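Local structure of transcriptional activator of comK gene (Bacillus halodurans, 2HQB) at residues Ser34-Asp39 with Arg240-Lys245; Val8-Glu13 with Arg23-Gly28; Tyr234-Lys239 with Leu251-Gln256. The protein probably activates transcription of the comK gene and, as a BMP-family lipoprotein built like ABC-transporter substrate-binding proteins, may bind a small ligand. All coordinates share one frame; numbering follows the deposited sequence.

Contact 1. Residues Ser34-Asp39 with Arg240-Lys245; sequences SNLDVD and RFQEGK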
# COMPACT_ATOMS: atom_id res chain seq x y z
N SER A 34 -10.65 18.75 -1.53
CA SER A 34 -9.83 19.87 -1.10
C SER A 34 -8.90 20.41 -2.19
O SER A 34 -8.98 21.58 -2.50
CB SER A 34 -9.03 19.46 0.14
OG SER A 34 -7.89 20.27 0.31
N ASN A 35 -8.04 19.57 -2.76
CA ASN A 35 -7.09 19.99 -3.80
C ASN A 35 -7.69 20.23 -5.21
O ASN A 35 -7.09 20.88 -6.06
CB ASN A 35 -5.92 19.00 -3.84
CG ASN A 35 -5.11 19.02 -2.53
OD1 ASN A 35 -4.73 20.09 -2.05
ND2 ASN A 35 -4.82 17.84 -1.97
N LEU A 36 -8.87 19.67 -5.45
CA LEU A 36 -9.61 19.88 -6.70
C LEU A 36 -10.82 20.64 -6.12
O LEU A 36 -10.88 20.84 -4.90
CB LEU A 36 -10.02 18.53 -7.33
CG LEU A 36 -8.80 17.62 -7.55
CD1 LEU A 36 -9.17 16.41 -8.40
CD2 LEU A 36 -7.70 18.40 -8.22
N ASP A 37 -11.79 21.03 -6.91
CA ASP A 37 -12.88 21.81 -6.32
C ASP A 37 -14.22 21.11 -6.40
O ASP A 37 -15.25 21.74 -6.57
CB ASP A 37 -12.95 23.14 -7.07
CG ASP A 37 -13.39 24.28 -6.19
OD1 ASP A 37 -13.86 24.01 -5.05
OD2 ASP A 37 -13.28 25.44 -6.66
N VAL A 38 -14.21 19.81 -6.24
CA VAL A 38 -15.44 19.08 -6.38
C VAL A 38 -16.16 18.76 -5.10
O VAL A 38 -15.67 18.99 -4.02
CB VAL A 38 -15.18 17.79 -7.22
CG1 VAL A 38 -14.36 18.15 -8.46
CG2 VAL A 38 -14.44 16.75 -6.40
N ASP A 39 -17.37 18.27 -5.23
CA ASP A 39 -18.16 17.89 -4.09
C ASP A 39 -17.94 16.38 -3.94
O ASP A 39 -17.99 15.59 -4.90
CB ASP A 39 -19.62 18.25 -4.33
CG ASP A 39 -19.98 19.60 -3.77
OD1 ASP A 39 -19.06 20.45 -3.60
OD2 ASP A 39 -21.18 19.82 -3.50
N ARG A 240 -6.98 13.39 -13.41
CA ARG A 240 -6.95 13.02 -14.81
C ARG A 240 -8.37 12.87 -15.32
O ARG A 240 -8.67 13.22 -16.46
CB ARG A 240 -6.17 11.73 -15.04
CG ARG A 240 -4.69 11.91 -14.74
CD ARG A 240 -3.87 10.84 -15.41
NE ARG A 240 -3.46 11.25 -16.75
CZ ARG A 240 -2.78 10.48 -17.59
NH1 ARG A 240 -2.43 9.25 -17.25
NH2 ARG A 240 -2.44 10.95 -18.77
N PHE A 241 -9.26 12.38 -14.48
CA PHE A 241 -10.64 12.22 -14.92
C PHE A 241 -11.27 13.58 -15.20
O PHE A 241 -12.23 13.70 -15.97
CB PHE A 241 -11.47 11.50 -13.89
CG PHE A 241 -12.90 11.39 -14.26
CD1 PHE A 241 -13.30 10.52 -15.28
CD2 PHE A 241 -13.87 12.17 -13.60
CE1 PHE A 241 -14.66 10.42 -15.65
CE2 PHE A 241 -15.24 12.09 -13.95
CZ PHE A 241 -15.64 11.21 -14.98
N GLN A 242 -10.75 14.60 -14.56
CA GLN A 242 -11.29 15.93 -14.76
C GLN A 242 -10.70 16.47 -16.07
O GLN A 242 -11.41 17.05 -16.88
CB GLN A 242 -10.91 16.82 -13.57
CG GLN A 242 -11.69 18.12 -13.44
CD GLN A 242 -11.42 18.85 -12.14
OE1 GLN A 242 -10.26 18.91 -11.68
NE2 GLN A 242 -12.48 19.44 -11.55
N GLU A 243 -9.41 16.24 -16.28
CA GLU A 243 -8.69 16.69 -17.47
C GLU A 243 -8.98 15.74 -18.63
O GLU A 243 -8.18 15.61 -19.58
CB GLU A 243 -7.17 16.71 -17.18
CG GLU A 243 -6.76 17.55 -15.97
CD GLU A 243 -5.25 17.54 -15.73
OE1 GLU A 243 -4.74 18.46 -15.04
OE2 GLU A 243 -4.56 16.61 -16.22
N GLY A 244 -10.13 15.07 -18.56
CA GLY A 244 -10.50 14.13 -19.61
C GLY A 244 -9.46 13.06 -19.92
O GLY A 244 -9.76 12.12 -20.65
N LYS A 245 -8.25 13.17 -19.36
CA LYS A 245 -7.18 12.21 -19.62
C LYS A 245 -7.07 10.97 -18.68
O LYS A 245 -5.95 10.60 -18.31
CB LYS A 245 -5.86 12.98 -19.64
CG LYS A 245 -4.69 12.26 -20.36
CD LYS A 245 -3.39 13.12 -20.38
CE LYS A 245 -2.23 12.47 -21.17
NZ LYS A 245 -0.91 13.09 -20.81

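Contact 2. Residues Val8-Glu13 with Arg23-Gly28; sequences VGLLVE and RKAYEG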
# COMPACT_ATOMS: atom_id res chain seq x y z
N VAL A 8 -17.34 13.50 -6.85
CA VAL A 8 -16.86 12.17 -6.48
C VAL A 8 -17.48 11.41 -5.33
O VAL A 8 -17.71 11.94 -4.25
CB VAL A 8 -15.36 12.22 -6.23
CG1 VAL A 8 -14.75 10.83 -6.41
CG2 VAL A 8 -14.72 13.23 -7.17
N GLY A 9 -17.76 10.14 -5.59
CA GLY A 9 -18.30 9.27 -4.56
C GLY A 9 -17.27 8.19 -4.18
O GLY A 9 -16.38 7.85 -4.99
N LEU A 10 -17.36 7.69 -2.96
CA LEU A 10 -16.47 6.63 -2.52
C LEU A 10 -17.26 5.55 -1.82
O LEU A 10 -18.07 5.82 -0.94
CB LEU A 10 -15.38 7.15 -1.57
CG LEU A 10 -14.51 6.08 -0.89
CD1 LEU A 10 -13.77 5.27 -1.94
CD2 LEU A 10 -13.53 6.73 0.07
N LEU A 11 -17.06 4.32 -2.25
CA LEU A 11 -17.71 3.22 -1.57
C LEU A 11 -16.58 2.60 -0.77
O LEU A 11 -15.46 2.49 -1.25
CB LEU A 11 -18.26 2.20 -2.55
CG LEU A 11 -19.40 2.61 -3.46
CD1 LEU A 11 -19.90 1.37 -4.10
CD2 LEU A 11 -20.53 3.33 -2.68
N VAL A 12 -16.87 2.22 0.47
CA VAL A 12 -15.88 1.62 1.32
C VAL A 12 -16.55 0.47 2.09
O VAL A 12 -17.75 0.50 2.35
CB VAL A 12 -15.28 2.70 2.22
CG1 VAL A 12 -16.13 2.95 3.42
CG2 VAL A 12 -13.92 2.33 2.59
N GLU A 13 -15.81 -0.58 2.40
CA GLU A 13 -16.42 -1.71 3.11
C GLU A 13 -15.75 -1.86 4.46
O GLU A 13 -14.67 -1.32 4.67
CB GLU A 13 -16.23 -2.98 2.30
CG GLU A 13 -14.82 -3.50 2.36
CD GLU A 13 -14.59 -4.66 1.42
OE1 GLU A 13 -15.38 -5.65 1.44
OE2 GLU A 13 -13.61 -4.57 0.65
N ARG A 23 -8.74 4.38 5.95
CA ARG A 23 -8.59 5.78 6.32
C ARG A 23 -7.78 6.46 5.25
O ARG A 23 -7.97 7.64 5.00
CB ARG A 23 -7.92 5.96 7.69
CG ARG A 23 -6.46 5.68 7.70
CD ARG A 23 -5.71 6.82 8.43
NE ARG A 23 -4.29 6.48 8.54
CZ ARG A 23 -3.29 7.31 8.32
NH1 ARG A 23 -3.56 8.56 7.97
NH2 ARG A 23 -2.03 6.91 8.46
N LYS A 24 -6.87 5.71 4.63
CA LYS A 24 -6.09 6.29 3.55
C LYS A 24 -7.06 6.61 2.37
O LYS A 24 -6.76 7.43 1.52
CB LYS A 24 -4.96 5.34 3.14
CG LYS A 24 -3.84 5.17 4.22
CD LYS A 24 -2.78 6.31 4.22
CE LYS A 24 -1.69 6.13 3.12
NZ LYS A 24 -0.33 6.75 3.39
N ALA A 25 -8.24 6.00 2.34
CA ALA A 25 -9.20 6.33 1.30
C ALA A 25 -10.01 7.56 1.74
O ALA A 25 -10.34 8.40 0.91
CB ALA A 25 -10.14 5.18 1.02
N TYR A 26 -10.33 7.64 3.04
CA TYR A 26 -11.06 8.79 3.60
C TYR A 26 -10.21 10.04 3.38
O TYR A 26 -10.68 11.07 2.93
CB TYR A 26 -11.30 8.61 5.10
CG TYR A 26 -12.27 7.51 5.45
CD1 TYR A 26 -12.24 6.89 6.68
CD2 TYR A 26 -13.16 7.04 4.53
CE1 TYR A 26 -13.07 5.81 6.96
CE2 TYR A 26 -13.98 5.99 4.81
CZ TYR A 26 -13.93 5.37 6.01
OH TYR A 26 -14.71 4.27 6.20
N GLU A 27 -8.94 9.98 3.73
CA GLU A 27 -8.16 11.15 3.51
C GLU A 27 -8.03 11.44 2.03
O GLU A 27 -7.90 12.59 1.65
CB GLU A 27 -6.79 11.05 4.18
CG GLU A 27 -5.95 9.88 3.85
CD GLU A 27 -4.92 9.63 4.95
OE1 GLU A 27 -3.79 9.18 4.61
OE2 GLU A 27 -5.27 9.86 6.14
N GLY A 28 -8.11 10.41 1.20
CA GLY A 28 -8.00 10.57 -0.24
C GLY A 28 -9.18 11.36 -0.75
O GLY A 28 -9.03 12.33 -1.47

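Contact 3. Residues Tyr234-Lys239 with Leu251-Gln256; sequences YVLVAK and LYYDFQ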
# COMPACT_ATOMS: atom_id res chain seq x y z
N TYR A 234 -5.52 8.90 -5.17
CA TYR A 234 -6.93 9.27 -5.34
C TYR A 234 -7.02 10.61 -6.01
O TYR A 234 -7.70 10.76 -7.00
CB TYR A 234 -7.68 9.36 -4.01
CG TYR A 234 -8.39 8.09 -3.63
CD1 TYR A 234 -7.68 6.99 -3.18
CD2 TYR A 234 -9.78 7.99 -3.69
CE1 TYR A 234 -8.32 5.83 -2.80
CE2 TYR A 234 -10.42 6.83 -3.31
CZ TYR A 234 -9.69 5.75 -2.86
OH TYR A 234 -10.29 4.57 -2.48
N VAL A 235 -6.34 11.60 -5.45
CA VAL A 235 -6.35 12.93 -6.01
C VAL A 235 -5.84 12.81 -7.45
O VAL A 235 -6.51 13.22 -8.38
CB VAL A 235 -5.47 13.86 -5.13
CG1 VAL A 235 -5.30 15.22 -5.77
CG2 VAL A 235 -6.13 14.01 -3.76
N LEU A 236 -4.67 12.22 -7.64
CA LEU A 236 -4.11 12.07 -8.97
C LEU A 236 -5.12 11.57 -10.00
O LEU A 236 -5.33 12.20 -11.05
CB LEU A 236 -2.92 11.10 -8.93
CG LEU A 236 -2.31 10.57 -10.23
CD1 LEU A 236 -1.91 11.76 -11.12
CD2 LEU A 236 -1.07 9.75 -9.92
N VAL A 237 -5.75 10.44 -9.70
CA VAL A 237 -6.72 9.82 -10.59
C VAL A 237 -7.98 10.66 -10.79
O VAL A 237 -8.61 10.57 -11.82
CB VAL A 237 -7.09 8.41 -10.04
CG1 VAL A 237 -8.29 7.84 -10.78
CG2 VAL A 237 -5.87 7.48 -10.15
N ALA A 238 -8.33 11.49 -9.82
CA ALA A 238 -9.52 12.35 -9.92
C ALA A 238 -9.22 13.62 -10.75
O ALA A 238 -10.13 14.33 -11.21
CB ALA A 238 -9.98 12.75 -8.51
N LYS A 239 -7.93 13.88 -10.91
CA LYS A 239 -7.44 15.01 -11.64
C LYS A 239 -7.38 14.61 -13.11
O LYS A 239 -7.70 15.41 -13.98
CB LYS A 239 -6.04 15.37 -11.15
CG LYS A 239 -5.48 16.61 -11.79
CD LYS A 239 -4.13 16.99 -11.21
CE LYS A 239 -3.71 18.39 -11.67
NZ LYS A 239 -2.57 18.96 -10.86
N LEU A 251 -4.59 -0.07 -14.24
CA LEU A 251 -3.42 0.77 -14.21
C LEU A 251 -2.48 0.39 -13.07
O LEU A 251 -2.93 0.05 -11.99
CB LEU A 251 -3.85 2.23 -14.07
CG LEU A 251 -5.00 2.63 -15.00
CD1 LEU A 251 -4.99 4.15 -15.15
CD2 LEU A 251 -4.89 1.96 -16.36
N TYR A 252 -1.16 0.44 -13.30
CA TYR A 252 -0.19 0.08 -12.26
C TYR A 252 0.72 1.22 -11.87
O TYR A 252 1.30 1.86 -12.74
CB TYR A 252 0.64 -1.10 -12.72
CG TYR A 252 -0.16 -2.37 -12.70
CD1 TYR A 252 -1.07 -2.67 -13.73
CD2 TYR A 252 -0.08 -3.24 -11.60
CE1 TYR A 252 -1.89 -3.81 -13.66
CE2 TYR A 252 -0.90 -4.37 -11.52
CZ TYR A 252 -1.81 -4.66 -12.54
OH TYR A 252 -2.64 -5.76 -12.42
N TYR A 253 0.87 1.46 -10.56
CA TYR A 253 1.70 2.56 -10.07
C TYR A 253 2.87 2.11 -9.21
O TYR A 253 2.75 1.15 -8.45
CB TYR A 253 0.82 3.54 -9.32
CG TYR A 253 -0.33 4.03 -10.17
CD1 TYR A 253 -1.39 3.18 -10.50
CD2 TYR A 253 -0.36 5.31 -10.65
CE1 TYR A 253 -2.44 3.63 -11.29
CE2 TYR A 253 -1.39 5.77 -11.44
CZ TYR A 253 -2.43 4.93 -11.76
OH TYR A 253 -3.43 5.41 -12.57
N ASP A 254 4.00 2.81 -9.32
CA ASP A 254 5.21 2.42 -8.58
C ASP A 254 6.04 3.65 -8.28
O ASP A 254 5.52 4.76 -8.33
CB ASP A 254 6.04 1.46 -9.44
CG ASP A 254 6.98 0.61 -8.63
OD1 ASP A 254 7.19 0.90 -7.44
OD2 ASP A 254 7.52 -0.36 -9.21
N PHE A 255 7.32 3.46 -7.97
CA PHE A 255 8.20 4.61 -7.67
C PHE A 255 8.27 5.65 -8.77
O PHE A 255 8.41 6.83 -8.51
CB PHE A 255 9.61 4.14 -7.38
CG PHE A 255 9.85 3.75 -5.95
CD1 PHE A 255 9.82 2.41 -5.56
CD2 PHE A 255 10.25 4.70 -5.01
CE1 PHE A 255 10.18 2.03 -4.27
CE2 PHE A 255 10.62 4.31 -3.72
CZ PHE A 255 10.59 2.98 -3.35
N GLN A 256 8.18 5.19 -10.02
CA GLN A 256 8.24 6.08 -11.17
C GLN A 256 7.01 6.99 -11.28
O GLN A 256 7.12 8.12 -11.74
CB GLN A 256 8.38 5.25 -12.44
CG GLN A 256 9.17 3.94 -12.27
CD GLN A 256 8.28 2.71 -12.33
OE1 GLN A 256 7.38 2.62 -13.16
NE2 GLN A 256 8.53 1.74 -11.45

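Contact 1. Residues Ser34-Asp39 with Arg240-Lys245
Gln242 reaches over to Val38 and Leu36 with the end of its side chain, and the packing is of the van der Waals kind. Its amide nitrogen NE2, as modelled, lies 3.8 Å from Val38 CG1, the two side chains sliding past each other in opposite directions. Its amide oxygen OE1 lies 4.3 Å from Leu36 CD1, a looser contact. The reach comes from an extended chain, with CG opposite the backbone N (chi1 -165°) and CD continuing straight on (chi2 172°). Leu36 is the first residue to leave helical geometry after helix 23-35, and the turn it starts delivers the chain to strand 39-43, completing the first beta-alpha-beta unit of a parallel, Rossmann-like sheet. Residues 240-245 run from the end of helix 230-240 into the loop before strand 249-253. Hydrogen bonds hold the turn from its own side: Val38 O pairs with His33 ND1, and the backbone of Asp39 bonds to Val8 in the adjacent strand. In the other segment the ring of Phe241 meets that of His89, their planes inclined by about 25°, and also touches Asn65 and Leu246.

Contact 2. Residues Val8-Glu13 with Arg23-Gly28
Val12 meets the outer end of the Tyr26 ring, and Leu10 packs beside it on the backbone and methyl of Ala25. Val12 CG1 comes to the ring at its edge, near the ring plane, 3.4 Å from Tyr26 OH and 4.0 Å from Tyr26 CE2, and the two side chains cross at about a right angle. Val12 chi1 of 83° places CG1 between the backbone N and the carbonyl carbon, the branch that faces the tyrosine. Leu10 uses one methyl, CD2, which lies 3.8 Å from Ala25 CB and 3.7 Å from Ala25 O; the same methyl approaches Tyr26 CD2 obliquely at 4.5 Å. Strand 7-11 and helix 23-35 are the first two elements of the beta-alpha-beta crossover that opens this type I periplasmic-binding-protein fold, and the contact is the helix laid on the sheet near the carboxyl end of the strand. The connection between them includes residues 16-19, which are not modelled. Further out, the strand is held from both neighbours, Leu10 bonding through its backbone to Val41 and Gly9 to Leu66 and Phe68. Leu42 touches both Leu10 and Tyr26, while Tyr234 of helix 230-240 packs on Leu10 and Ala25. On the helix, Glu27 N donates to Arg23 O at 2.8 Å, and the side chains of the same two residues form a salt bridge between Arg23 NH1 and Glu27 OE2, also 2.8 Å, whose hydrogen bond is weak, bent to 123°.

Contact 3. Residues Tyr234-Lys239 with Leu251-Gln256
Tyr253 is gripped through its backbone, which bonds to His106 and Glu108, while the hydroxyl end of its side chain meets Val237 of the helix. The valine methyl CG2 lies 4.0 Å from Tyr253 OH, a van der Waals contact with no hydrogen bond between them. The apolar part is a leucine on the same ring: Leu236 CD2 is 4.3 Å from Tyr253 CE2 and approaches obliquely. Tyr253 chi1 of -55° sets CG opposite the carbonyl carbon and swings the ring off the strand so that its hydroxyl end reaches the valine. Leu236 and Val237, neighbours on one helical turn, both point their CB toward the strand; in that turn Ala238 N donates to Tyr234 O at 3.0 Å. These side chains lay helix 230-240 on strand 249-253, an outermost strand of the six-stranded parallel sheet. Beyond this strand the chain leaves for strand 260-262 of the second, mixed sheet, so Tyr253 and Asp254 stand at one of the crossings between lobes expected of type I periplasmic binding proteins. At Asp254, just past the strand, OD2 is bonded to Tyr284 OH of helix 271-286; OD1 takes a weak bond from Phe255 N. Phe255 then meets Phe115 of helix 110-122 edge to face. On the side of helix 230-240 that faces the sheet, the ring of Tyr234 meets Phe68 and Phe93, nearly parallel to the latter (about 10°).

Overall arrangement
Contacts 1 and 2 lie wholly in the lobe of the parallel sheet that contains strands 7-11, 39-43 and 249-253; contact 3 begins there and ends where the chain leaves for the other lobe. The centres of contacts 1 and 2 are about 15 Å apart, those of 1 and 3 about 13 Å, and those of 2 and 3 about 15 Å. Along the chain contact 2 closes before either of the others opens, whereas contacts 1 and 3 alternate their segments. Helix 23-35 serves contacts 1 and 2, and helix 230-240 packs beside it: Leu36 touches Ala238, and Gly28 packs on Tyr234 and Val235. Late-sequence elements thus complete the amino-terminal lobe.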